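Local atomic coordinates of fructooligosaccharide ABC transporter substrate-binding protein FusA (Streptococcus pneumoniae, PDB entry 5G5Y), a protein that captures short- and long-chain fructooligosaccharides, with a preference for tetrasaccharides and larger, and delivers them to an ABC transporter for import into the cell. Residues D207-V212 and D444-K449; V218-D223 and Y473-Y478; N420-V425 and A480-Y485; A451-N456 and D464-E469. All coordinates share one frame; numbering follows the deposited sequence.

Contact 1: residues D207-V212 and D444-K449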
# COMPACT_ATOMS: atom_id res chain seq x y z
N ASP A 207 10.64 -1.13 -2.08
CA ASP A 207 10.88 -0.44 -0.79
C ASP A 207 11.33 -1.38 0.32
O ASP A 207 11.89 -0.91 1.28
CB ASP A 207 9.64 0.37 -0.38
CG ASP A 207 9.46 1.62 -1.22
OD1 ASP A 207 10.42 2.00 -1.95
OD2 ASP A 207 8.37 2.25 -1.15
N ASP A 208 11.06 -2.68 0.20
CA ASP A 208 11.60 -3.68 1.16
C ASP A 208 12.98 -4.23 0.76
O ASP A 208 13.57 -5.01 1.50
CB ASP A 208 10.66 -4.88 1.25
CG ASP A 208 9.27 -4.51 1.73
OD1 ASP A 208 9.14 -3.78 2.72
OD2 ASP A 208 8.28 -4.95 1.10
N HIS A 209 13.47 -3.86 -0.43
CA HIS A 209 14.65 -4.46 -1.05
C HIS A 209 14.58 -5.99 -1.04
O HIS A 209 15.59 -6.66 -0.81
CB HIS A 209 15.94 -3.98 -0.41
CG HIS A 209 16.04 -2.50 -0.27
ND1 HIS A 209 15.95 -1.65 -1.35
CD2 HIS A 209 16.17 -1.71 0.82
CE1 HIS A 209 15.98 -0.39 -0.93
NE2 HIS A 209 16.14 -0.40 0.38
N LEU A 210 13.39 -6.52 -1.23
CA LEU A 210 13.19 -7.96 -1.15
C LEU A 210 12.20 -8.45 -2.19
O LEU A 210 11.03 -8.03 -2.19
CB LEU A 210 12.70 -8.32 0.25
CG LEU A 210 12.85 -9.76 0.66
CD1 LEU A 210 14.29 -10.06 1.04
CD2 LEU A 210 11.95 -10.03 1.86
N VAL A 211 12.68 -9.34 -3.06
CA VAL A 211 11.81 -10.07 -4.01
C VAL A 211 11.87 -11.57 -3.74
O VAL A 211 12.69 -12.02 -2.93
CB VAL A 211 12.17 -9.73 -5.49
CG1 VAL A 211 11.93 -8.26 -5.75
CG2 VAL A 211 13.60 -10.12 -5.83
N VAL A 212 11.02 -12.34 -4.43
CA VAL A 212 11.00 -13.80 -4.29
C VAL A 212 11.22 -14.36 -5.67
O VAL A 212 10.42 -14.12 -6.54
CB VAL A 212 9.66 -14.36 -3.75
CG1 VAL A 212 9.75 -15.88 -3.56
CG2 VAL A 212 9.31 -13.69 -2.45
N ASP A 444 18.59 3.29 6.31
CA ASP A 444 19.10 4.63 6.01
C ASP A 444 20.48 4.54 5.36
O ASP A 444 20.77 5.30 4.46
CB ASP A 444 19.16 5.53 7.26
CG ASP A 444 17.75 5.95 7.78
OD1 ASP A 444 16.80 6.05 6.99
OD2 ASP A 444 17.59 6.21 9.00
N TYR A 445 21.29 3.58 5.79
CA TYR A 445 22.63 3.33 5.18
C TYR A 445 22.54 2.98 3.69
O TYR A 445 23.30 3.48 2.85
CB TYR A 445 23.36 2.22 5.95
CG TYR A 445 24.65 1.78 5.32
CD1 TYR A 445 25.79 2.58 5.39
CD2 TYR A 445 24.73 0.57 4.65
CE1 TYR A 445 26.97 2.17 4.79
CE2 TYR A 445 25.90 0.16 4.05
CZ TYR A 445 27.03 0.97 4.11
OH TYR A 445 28.20 0.55 3.49
N ILE A 446 21.62 2.08 3.36
CA ILE A 446 21.41 1.70 1.97
C ILE A 446 21.08 2.95 1.11
O ILE A 446 21.66 3.15 0.02
CB ILE A 446 20.28 0.65 1.86
CG1 ILE A 446 20.79 -0.70 2.36
CG2 ILE A 446 19.78 0.53 0.41
CD1 ILE A 446 19.69 -1.66 2.68
N TYR A 447 20.19 3.79 1.58
CA TYR A 447 19.84 5.00 0.83
C TYR A 447 20.96 6.04 0.84
O TYR A 447 21.13 6.75 -0.13
CB TYR A 447 18.52 5.59 1.29
CG TYR A 447 17.29 4.80 0.81
CD1 TYR A 447 17.15 4.37 -0.51
CD2 TYR A 447 16.27 4.48 1.70
CE1 TYR A 447 16.03 3.64 -0.92
CE2 TYR A 447 15.14 3.76 1.30
CZ TYR A 447 15.03 3.35 -0.02
OH TYR A 447 13.92 2.67 -0.43
N ARG A 448 21.70 6.15 1.93
CA ARG A 448 22.82 7.10 1.96
C ARG A 448 23.86 6.74 0.90
O ARG A 448 24.29 7.60 0.13
CB ARG A 448 23.46 7.15 3.34
CG ARG A 448 24.60 8.18 3.41
CD ARG A 448 25.22 8.34 4.79
NE ARG A 448 25.93 7.16 5.31
CZ ARG A 448 27.19 6.80 5.03
NH1 ARG A 448 27.93 7.47 4.14
NH2 ARG A 448 27.71 5.74 5.65
N LYS A 449 24.25 5.47 0.82
CA LYS A 449 25.25 5.05 -0.14
C LYS A 449 24.73 5.23 -1.57
O LYS A 449 25.45 5.71 -2.44
CB LYS A 449 25.67 3.60 0.12
CG LYS A 449 26.38 3.40 1.46
CD LYS A 449 27.60 4.28 1.65
CE LYS A 449 28.59 4.09 0.52
NZ LYS A 449 29.84 4.81 0.83
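The backbones at His209 and Ile446 keep apart, their CA atoms 9.6 Å from each other, so side chains alone bridge the loop leading into strand 210-212 and the second half of helix 429-455. His209, just before the hairpin 210-212/218-220, enters the notch between two consecutive helical residues. Its imidazole meets Tyr447 in an offset edge-to-face pair, the edge of His209 turned toward the tyrosine face, with centroids 5.4 Å apart and planes at 64°. His209 CE1 comes to 3.7 Å from Tyr447 OH. The other neighbour is aliphatic: Ile446 reaches out from the opposite direction, its CG2 lying 3.8 Å from His209 NE2 and its CD1 4.0 Å from His209 CD2. Tyr447 does not start out toward the loop. With CG anti to its carbonyl carbon (chi1 -75°), the ring extends so that its hydroxyl end comes near the loop. There Asp207 stands across it, the carboxylate and phenol planes nearly perpendicular, and Asp207 OD1 stays 3.9 Å from Tyr447 OH, too far for a direct bond. Lys195 joins them instead, salt-bridged to the carboxylate and hydrogen-bonded to the hydroxyl, which also pairs with Asn189. Asp207 OD2 receives the backbone N of Gly190, close to the substrate-binding Asn191. His209 ND1 is tied to Asp205, a carboxylate partner that would tend to keep a proton on ND1. Aromatic and aliphatic packing makes the contact itself, while the bonds to His209 ND1 and Tyr447 OH probably help to hold the two rings in their orientation.

Contact 2: residues V218-D223 and Y473-Y478. With CA (calcium ion), chain D.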
# COMPACT_ATOMS: atom_id res chain seq x y z
N VAL A 218 14.13 -16.16 -1.38
CA VAL A 218 13.97 -14.73 -1.16
C VAL A 218 15.30 -14.09 -1.62
O VAL A 218 16.35 -14.68 -1.43
CB VAL A 218 13.63 -14.38 0.31
CG1 VAL A 218 12.36 -15.08 0.78
CG2 VAL A 218 14.76 -14.71 1.26
N ASP A 219 15.23 -12.94 -2.25
CA ASP A 219 16.44 -12.24 -2.75
C ASP A 219 16.48 -10.80 -2.26
O ASP A 219 15.53 -10.03 -2.47
CB ASP A 219 16.45 -12.33 -4.28
CG ASP A 219 17.71 -11.71 -4.94
OD1 ASP A 219 18.76 -11.61 -4.29
OD2 ASP A 219 17.64 -11.35 -6.13
N PHE A 220 17.56 -10.44 -1.58
CA PHE A 220 17.79 -9.04 -1.17
C PHE A 220 18.28 -8.28 -2.39
O PHE A 220 19.27 -8.67 -2.99
CB PHE A 220 18.78 -8.95 -0.03
CG PHE A 220 18.90 -7.59 0.57
CD1 PHE A 220 17.91 -7.12 1.40
CD2 PHE A 220 20.03 -6.80 0.33
CE1 PHE A 220 18.03 -5.88 2.00
CE2 PHE A 220 20.13 -5.54 0.91
CZ PHE A 220 19.13 -5.10 1.74
N THR A 221 17.55 -7.27 -2.81
CA THR A 221 17.83 -6.66 -4.10
C THR A 221 19.02 -5.71 -4.07
O THR A 221 19.67 -5.49 -5.08
CB THR A 221 16.61 -5.89 -4.61
OG1 THR A 221 16.22 -4.97 -3.60
CG2 THR A 221 15.46 -6.84 -4.91
N ALA A 222 19.32 -5.15 -2.91
CA ALA A 222 20.31 -4.10 -2.85
C ALA A 222 21.77 -4.55 -2.66
O ALA A 222 22.63 -3.70 -2.46
CB ALA A 222 19.89 -3.10 -1.80
N ASP A 223 22.07 -5.84 -2.76
CA ASP A 223 23.47 -6.33 -2.91
C ASP A 223 23.70 -7.09 -4.22
O ASP A 223 24.69 -7.79 -4.34
CB ASP A 223 23.85 -7.19 -1.71
CG ASP A 223 23.11 -8.53 -1.67
OD1 ASP A 223 22.13 -8.69 -2.47
OD2 ASP A 223 23.53 -9.39 -0.86
N TYR A 473 25.77 -5.52 9.58
CA TYR A 473 24.45 -5.17 10.09
C TYR A 473 23.49 -6.35 10.18
O TYR A 473 22.37 -6.18 10.70
CB TYR A 473 23.78 -4.09 9.25
CG TYR A 473 24.35 -2.70 9.39
CD1 TYR A 473 24.60 -2.13 10.65
CD2 TYR A 473 24.61 -1.94 8.27
CE1 TYR A 473 25.08 -0.84 10.76
CE2 TYR A 473 25.07 -0.65 8.37
CZ TYR A 473 25.31 -0.10 9.62
OH TYR A 473 25.81 1.17 9.65
N GLY A 474 23.87 -7.51 9.66
CA GLY A 474 23.10 -8.73 9.87
C GLY A 474 22.30 -9.21 8.66
O GLY A 474 21.30 -9.93 8.84
N LEU A 475 22.71 -8.81 7.46
CA LEU A 475 21.97 -9.18 6.25
C LEU A 475 21.72 -10.69 6.14
O LEU A 475 20.61 -11.11 5.82
CB LEU A 475 22.67 -8.67 4.99
CG LEU A 475 21.95 -8.95 3.67
CD1 LEU A 475 20.59 -8.29 3.69
CD2 LEU A 475 22.80 -8.48 2.50
N SER A 476 22.74 -11.54 6.38
CA SER A 476 22.50 -12.97 6.25
C SER A 476 21.44 -13.47 7.23
O SER A 476 20.65 -14.32 6.87
CB SER A 476 23.78 -13.80 6.36
OG SER A 476 24.37 -13.66 7.63
N ASP A 477 21.42 -12.94 8.45
CA ASP A 477 20.40 -13.35 9.42
C ASP A 477 19.01 -12.89 9.01
O ASP A 477 18.04 -13.63 9.15
CB ASP A 477 20.72 -12.80 10.81
CG ASP A 477 21.94 -13.47 11.44
OD1 ASP A 477 22.36 -14.56 11.03
OD2 ASP A 477 22.49 -12.90 12.38
N TYR A 478 18.95 -11.65 8.55
CA TYR A 478 17.72 -11.04 8.00
C TYR A 478 17.07 -11.95 6.94
O TYR A 478 15.89 -12.31 7.03
CB TYR A 478 18.08 -9.68 7.38
CG TYR A 478 16.91 -8.86 6.90
CD1 TYR A 478 16.18 -8.12 7.79
CD2 TYR A 478 16.55 -8.82 5.55
CE1 TYR A 478 15.11 -7.36 7.41
CE2 TYR A 478 15.46 -8.04 5.14
CZ TYR A 478 14.76 -7.31 6.09
OH TYR A 478 13.68 -6.50 5.81
CA CA D . 20.75 -10.45 -3.52
O HOH W 1 20.15 -11.85 -1.43
O HOH W 2 21.18 -12.43 -4.66
O HOH W 3 22.85 -11.77 -3.41
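Phe220 and Leu475 both hold CG anti to the backbone N (chi1 -171° and -178°), which brings the two side chains together at a slant in a CH-pi contact between the hairpin strand 218-220 and the first turn of helix 475-492. Leu475 CD1 sits over the centre of the phenyl face, 3.6 Å from the ring centroid and only 9° off the normal. The other methyl, CD2, hangs past the rim and touches Asp223 OD2 at 3.6 Å. A single leucine therefore rests on both an aromatic ring and a ligand of the second calcium site. The helix that presents it begins directly after Gly474, which ends helix 459-472 in a Schellman motif and N-caps the next; its positive phi allows the sharp change of direction. Roughly at right angles to Leu475, as measured from Phe220 CA, residues 219-223 wrap the ion. Asp219 OD1 and the carbonyl O of Phe220 each bind calcium at 2.4 Å, and Asp223 OD1 does so at 2.5 Å, with Asn224 OD1 and three waters completing seven ligands. Asp223 OD1 also lies in the plane of the Phe220 ring, at its edge. Phe220 thus contributes its carbonyl to the metal and its ring to the helix packing, coupling the site to the protein interior. Its amide is engaged as well: Phe220 N donates to water 1 at 3.0 Å, and that water is itself a calcium ligand.

Contact 3: residues N420-V425 and A480-Y485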
# COMPACT_ATOMS: atom_id res chain seq x y z
N ASN A 420 5.61 -15.10 -7.43
CA ASN A 420 5.28 -14.64 -6.10
C ASN A 420 5.94 -13.35 -5.73
O ASN A 420 6.99 -12.99 -6.25
CB ASN A 420 5.67 -15.72 -5.07
CG ASN A 420 4.71 -16.92 -5.13
OD1 ASN A 420 3.50 -16.77 -4.98
ND2 ASN A 420 5.22 -18.05 -5.42
N ASN A 421 5.30 -12.68 -4.79
CA ASN A 421 5.96 -11.60 -3.99
C ASN A 421 6.08 -12.11 -2.53
O ASN A 421 5.84 -13.29 -2.27
CB ASN A 421 5.24 -10.25 -4.13
CG ASN A 421 3.83 -10.26 -3.57
OD1 ASN A 421 3.38 -11.27 -3.06
ND2 ASN A 421 3.15 -9.11 -3.63
N TYR A 422 6.55 -11.25 -1.63
CA TYR A 422 6.82 -11.66 -0.24
C TYR A 422 5.54 -11.46 0.59
O TYR A 422 5.02 -10.32 0.63
CB TYR A 422 7.98 -10.85 0.40
CG TYR A 422 8.39 -11.54 1.70
CD1 TYR A 422 9.23 -12.63 1.67
CD2 TYR A 422 7.86 -11.16 2.93
CE1 TYR A 422 9.55 -13.31 2.85
CE2 TYR A 422 8.16 -11.85 4.11
CZ TYR A 422 9.00 -12.93 4.06
OH TYR A 422 9.33 -13.58 5.24
N PRO A 423 5.05 -12.51 1.26
CA PRO A 423 3.76 -12.41 1.93
C PRO A 423 3.84 -11.67 3.28
O PRO A 423 4.87 -11.70 3.96
CB PRO A 423 3.36 -13.87 2.13
CG PRO A 423 4.65 -14.59 2.25
CD PRO A 423 5.62 -13.87 1.37
N ARG A 424 2.74 -11.06 3.67
CA ARG A 424 2.65 -10.27 4.91
C ARG A 424 2.54 -11.17 6.17
O ARG A 424 1.57 -11.05 6.89
CB ARG A 424 1.36 -9.39 4.85
CG ARG A 424 1.35 -8.26 3.84
CD ARG A 424 2.62 -7.46 4.03
NE ARG A 424 2.55 -6.13 3.45
CZ ARG A 424 3.60 -5.46 2.98
NH1 ARG A 424 4.82 -5.98 2.98
NH2 ARG A 424 3.42 -4.25 2.49
N VAL A 425 3.53 -12.02 6.41
CA VAL A 425 3.45 -13.04 7.45
C VAL A 425 3.45 -12.39 8.83
O VAL A 425 3.98 -11.33 8.99
CB VAL A 425 4.61 -14.06 7.36
CG1 VAL A 425 4.37 -14.98 6.18
CG2 VAL A 425 5.97 -13.35 7.28
N ALA A 480 17.75 -15.18 6.32
CA ALA A 480 17.37 -16.48 6.84
C ALA A 480 16.02 -16.40 7.53
O ALA A 480 15.22 -17.31 7.40
CB ALA A 480 18.43 -17.06 7.80
N ILE A 481 15.78 -15.33 8.29
CA ILE A 481 14.48 -15.14 8.92
C ILE A 481 13.35 -15.02 7.87
O ILE A 481 12.31 -15.69 7.98
CB ILE A 481 14.45 -13.94 9.87
CG1 ILE A 481 15.34 -14.24 11.09
CG2 ILE A 481 13.01 -13.64 10.27
CD1 ILE A 481 15.80 -13.00 11.81
N LYS A 482 13.59 -14.19 6.87
CA LYS A 482 12.59 -13.97 5.81
C LYS A 482 12.30 -15.27 5.07
O LYS A 482 11.13 -15.61 4.77
CB LYS A 482 13.04 -12.85 4.88
CG LYS A 482 13.06 -11.44 5.50
CD LYS A 482 11.67 -10.84 5.60
CE LYS A 482 11.67 -9.47 6.27
NZ LYS A 482 10.30 -8.87 6.21
N GLN A 483 13.36 -16.03 4.78
CA GLN A 483 13.20 -17.30 4.09
C GLN A 483 12.45 -18.30 4.95
O GLN A 483 11.64 -19.05 4.45
CB GLN A 483 14.57 -17.89 3.68
CG GLN A 483 14.49 -19.09 2.78
CD GLN A 483 14.01 -18.73 1.39
OE1 GLN A 483 14.64 -17.95 0.70
NE2 GLN A 483 12.91 -19.35 0.96
N LYS A 484 12.73 -18.32 6.26
CA LYS A 484 12.02 -19.20 7.15
C LYS A 484 10.50 -18.98 7.10
O LYS A 484 9.71 -19.91 6.95
CB LYS A 484 12.56 -19.05 8.58
CG LYS A 484 11.88 -19.90 9.65
CD LYS A 484 12.50 -19.63 11.03
CE LYS A 484 12.01 -18.32 11.62
NZ LYS A 484 12.46 -18.11 13.03
N TYR A 485 10.08 -17.74 7.25
CA TYR A 485 8.66 -17.44 7.19
C TYR A 485 8.04 -17.68 5.81
O TYR A 485 6.88 -18.10 5.73
CB TYR A 485 8.38 -16.03 7.70
CG TYR A 485 8.50 -15.95 9.19
CD1 TYR A 485 7.46 -16.37 10.01
CD2 TYR A 485 9.68 -15.49 9.79
CE1 TYR A 485 7.57 -16.33 11.38
CE2 TYR A 485 9.79 -15.43 11.17
CZ TYR A 485 8.74 -15.88 11.96
OH TYR A 485 8.83 -15.85 13.35
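Tyr422 stands at about a right angle to the side chain of Lys482, its phenol aimed past the lysine at the backbone of helix 475-492. The loop that carries it, between helices 399-412 and 429-455, makes an inverse gamma turn centred on Arg424, and so returns to the same helix one turn further along with Val425. The Tyr422 hydroxyl donates to the carbonyl O of Lys482 at 2.8 Å. It lies in the carbonyl plane and uses a lone pair of that oxygen, coming in well off the C=O direction with a C=O...OH angle of 112°. Seen from the ring, Lys482 O is at the edge, near the phenol plane. The Lys482 chain bends at chi2 (-77°), bringing its CD to 3.7 Å from Tyr422 CZ, so that the aliphatic part packs against the phenol end. Pro423, next in the loop, places CD over one ring face, offset toward the rim. Leu210 of the hairpin strand touches both Tyr422 and Lys482, joining this contact to the neighbouring sheet. Further along, Tyr485 sends its CB toward the loop but its ring away, and the hydroxyl at the far end bonds to Asp431 in the first turn of helix 429-455 and to the backbone N of Thr428 just before it. The beta carbon left facing the loop is shared by two groups: Tyr422 OH lies 3.6 Å from Tyr485 CB, and Val425 CG2 reaches the same Tyr485 CB at 3.6 Å.

Contact 4: residues A451-N456 and D464-E469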
# COMPACT_ATOMS: atom_id res chain seq x y z
N ALA A 451 22.57 7.43 -2.66
CA ALA A 451 22.57 8.86 -2.97
C ALA A 451 24.01 9.32 -3.27
O ALA A 451 24.23 10.06 -4.23
CB ALA A 451 21.97 9.64 -1.82
N GLU A 452 24.97 8.86 -2.45
CA GLU A 452 26.39 9.24 -2.62
C GLU A 452 26.94 8.76 -3.92
O GLU A 452 27.69 9.48 -4.59
CB GLU A 452 27.28 8.65 -1.52
CG GLU A 452 27.10 9.30 -0.17
CD GLU A 452 27.91 8.61 0.95
OE1 GLU A 452 28.81 7.78 0.64
OE2 GLU A 452 27.61 8.92 2.15
N TRP A 453 26.58 7.54 -4.30
CA TRP A 453 27.02 7.00 -5.54
C TRP A 453 26.49 7.72 -6.74
O TRP A 453 27.12 7.67 -7.80
CB TRP A 453 26.70 5.52 -5.65
CG TRP A 453 27.52 4.70 -4.66
CD1 TRP A 453 28.79 4.94 -4.22
CD2 TRP A 453 27.09 3.50 -4.03
NE1 TRP A 453 29.18 3.95 -3.33
CE2 TRP A 453 28.17 3.04 -3.23
CE3 TRP A 453 25.93 2.74 -4.12
CZ2 TRP A 453 28.08 1.87 -2.50
CZ3 TRP A 453 25.85 1.56 -3.37
CH2 TRP A 453 26.91 1.13 -2.60
N ILE A 454 25.33 8.35 -6.60
CA ILE A 454 24.76 9.13 -7.69
C ILE A 454 25.33 10.56 -7.74
O ILE A 454 25.68 11.05 -8.83
CB ILE A 454 23.22 9.18 -7.59
CG1 ILE A 454 22.67 7.77 -7.86
CG2 ILE A 454 22.63 10.21 -8.57
CD1 ILE A 454 21.27 7.54 -7.32
N VAL A 455 25.39 11.22 -6.58
CA VAL A 455 25.79 12.62 -6.53
C VAL A 455 27.31 12.75 -6.56
O VAL A 455 27.80 13.69 -7.16
CB VAL A 455 25.21 13.35 -5.33
CG1 VAL A 455 25.70 14.79 -5.27
CG2 VAL A 455 23.68 13.35 -5.40
N ASN A 456 28.03 11.84 -5.91
CA ASN A 456 29.50 11.89 -5.88
C ASN A 456 30.15 10.88 -6.84
O ASN A 456 31.15 11.17 -7.48
CB ASN A 456 30.02 11.69 -4.46
CG ASN A 456 31.55 11.69 -4.39
OD1 ASN A 456 32.15 12.72 -4.57
ND2 ASN A 456 32.16 10.54 -4.20
N ASP A 464 32.27 -3.56 -2.84
CA ASP A 464 32.62 -4.74 -2.03
C ASP A 464 32.57 -4.43 -0.53
O ASP A 464 31.99 -5.22 0.26
CB ASP A 464 33.96 -5.37 -2.44
CG ASP A 464 33.87 -6.20 -3.72
OD1 ASP A 464 32.76 -6.43 -4.26
OD2 ASP A 464 34.94 -6.65 -4.19
N ASP A 465 33.10 -3.28 -0.12
CA ASP A 465 33.03 -2.93 1.32
C ASP A 465 31.59 -2.66 1.80
O ASP A 465 31.25 -2.89 2.96
CB ASP A 465 33.87 -1.69 1.67
CG ASP A 465 35.37 -1.98 1.72
OD1 ASP A 465 35.79 -3.13 1.70
OD2 ASP A 465 36.14 -1.01 1.78
N TYR A 466 30.77 -2.12 0.91
CA TYR A 466 29.37 -1.88 1.22
C TYR A 466 28.65 -3.17 1.52
O TYR A 466 27.94 -3.25 2.49
CB TYR A 466 28.70 -1.14 0.07
CG TYR A 466 27.20 -1.30 -0.13
CD1 TYR A 466 26.30 -0.48 0.54
CD2 TYR A 466 26.70 -2.18 -1.10
CE1 TYR A 466 24.91 -0.56 0.33
CE2 TYR A 466 25.33 -2.27 -1.33
CZ TYR A 466 24.44 -1.46 -0.63
OH TYR A 466 23.11 -1.51 -0.89
N LYS A 467 28.85 -4.19 0.69
CA LYS A 467 28.26 -5.49 0.96
C LYS A 467 28.75 -6.08 2.28
O LYS A 467 27.96 -6.63 3.04
CB LYS A 467 28.52 -6.46 -0.19
CG LYS A 467 27.77 -6.08 -1.45
CD LYS A 467 27.82 -7.18 -2.51
CE LYS A 467 29.23 -7.44 -3.05
NZ LYS A 467 29.16 -8.60 -3.97
N LYS A 468 30.03 -5.89 2.60
CA LYS A 468 30.55 -6.30 3.91
C LYS A 468 29.87 -5.58 5.08
O LYS A 468 29.62 -6.18 6.14
CB LYS A 468 32.08 -6.04 3.99
CG LYS A 468 32.91 -6.92 3.07
CD LYS A 468 34.39 -6.60 3.30
CE LYS A 468 35.31 -7.20 2.24
NZ LYS A 468 34.86 -8.56 1.85
N GLU A 469 29.59 -4.30 4.90
CA GLU A 469 28.92 -3.49 5.90
C GLU A 469 27.47 -4.01 6.13
O GLU A 469 27.01 -4.10 7.25
CB GLU A 469 28.91 -2.03 5.46
CG GLU A 469 28.94 -1.07 6.57
CD GLU A 469 30.19 -1.18 7.44
OE1 GLU A 469 31.29 -1.60 7.04
OE2 GLU A 469 30.05 -0.73 8.55
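One face of the Tyr466 ring takes Trp453 CH2 over its centre, 3.4 Å above the plane, while the edge of the indole has Tyr466 CB lying close to its plane. This is a T-shaped stack, the tryptophan supplying the edge: its six-membered ring is 4.8 Å from the tyrosine centroid and the planes meet at 77°. It joins the two arms of a helical hairpin, helices 429-455 and 459-472, which are linked by a short turn. With CG anti to the backbone N, though well short of 180° (chi1 154°), Tyr466 turns its ring face to the incoming indole. Both rings have their polar atoms held by others. Trp453 NE1 bonds to Glu462 on the second helix, a tie that helps fix the rotation of the indole, and Tyr466 OH bonds to the carbonyl O of Ala222, in the calcium-binding loop. Trp463 also meets the Tyr466 ring, and Val231 of helix 225-239 packs against Trp453, so the pair is buried among three helices. The approach is focused on one carbon: Trp453 CH2 lies 3.5 Å from Tyr466 CG, whereas Trp453 CZ2 comes no nearer than 4.0 Å, at Tyr466 CB.

Every contact uses one or more of the three C-terminal helices; contacts 1 and 2 set them against the hairpin 210-212/218-220, contact 3 against the loop 420-425, and contact 4 against each other. Contacts 1 and 2 take neighbouring strands of that sheet and meet where Ile446 CD1 packs on Phe220 CZ. Contacts 1 and 4 share helix 429-455, contacts 2 and 3 helix 475-492. Contacts 2 and 4 are buried, contact 4 purely aromatic and contact 2 apolar apart from the partly exposed Asp223; 1 and 3 are only partly buried and more mixed. Contact 3 alone relies on a direct hydrogen bond between its segments; contact 2 alone includes metal ligands. Contact 4 lies furthest from the chain centre.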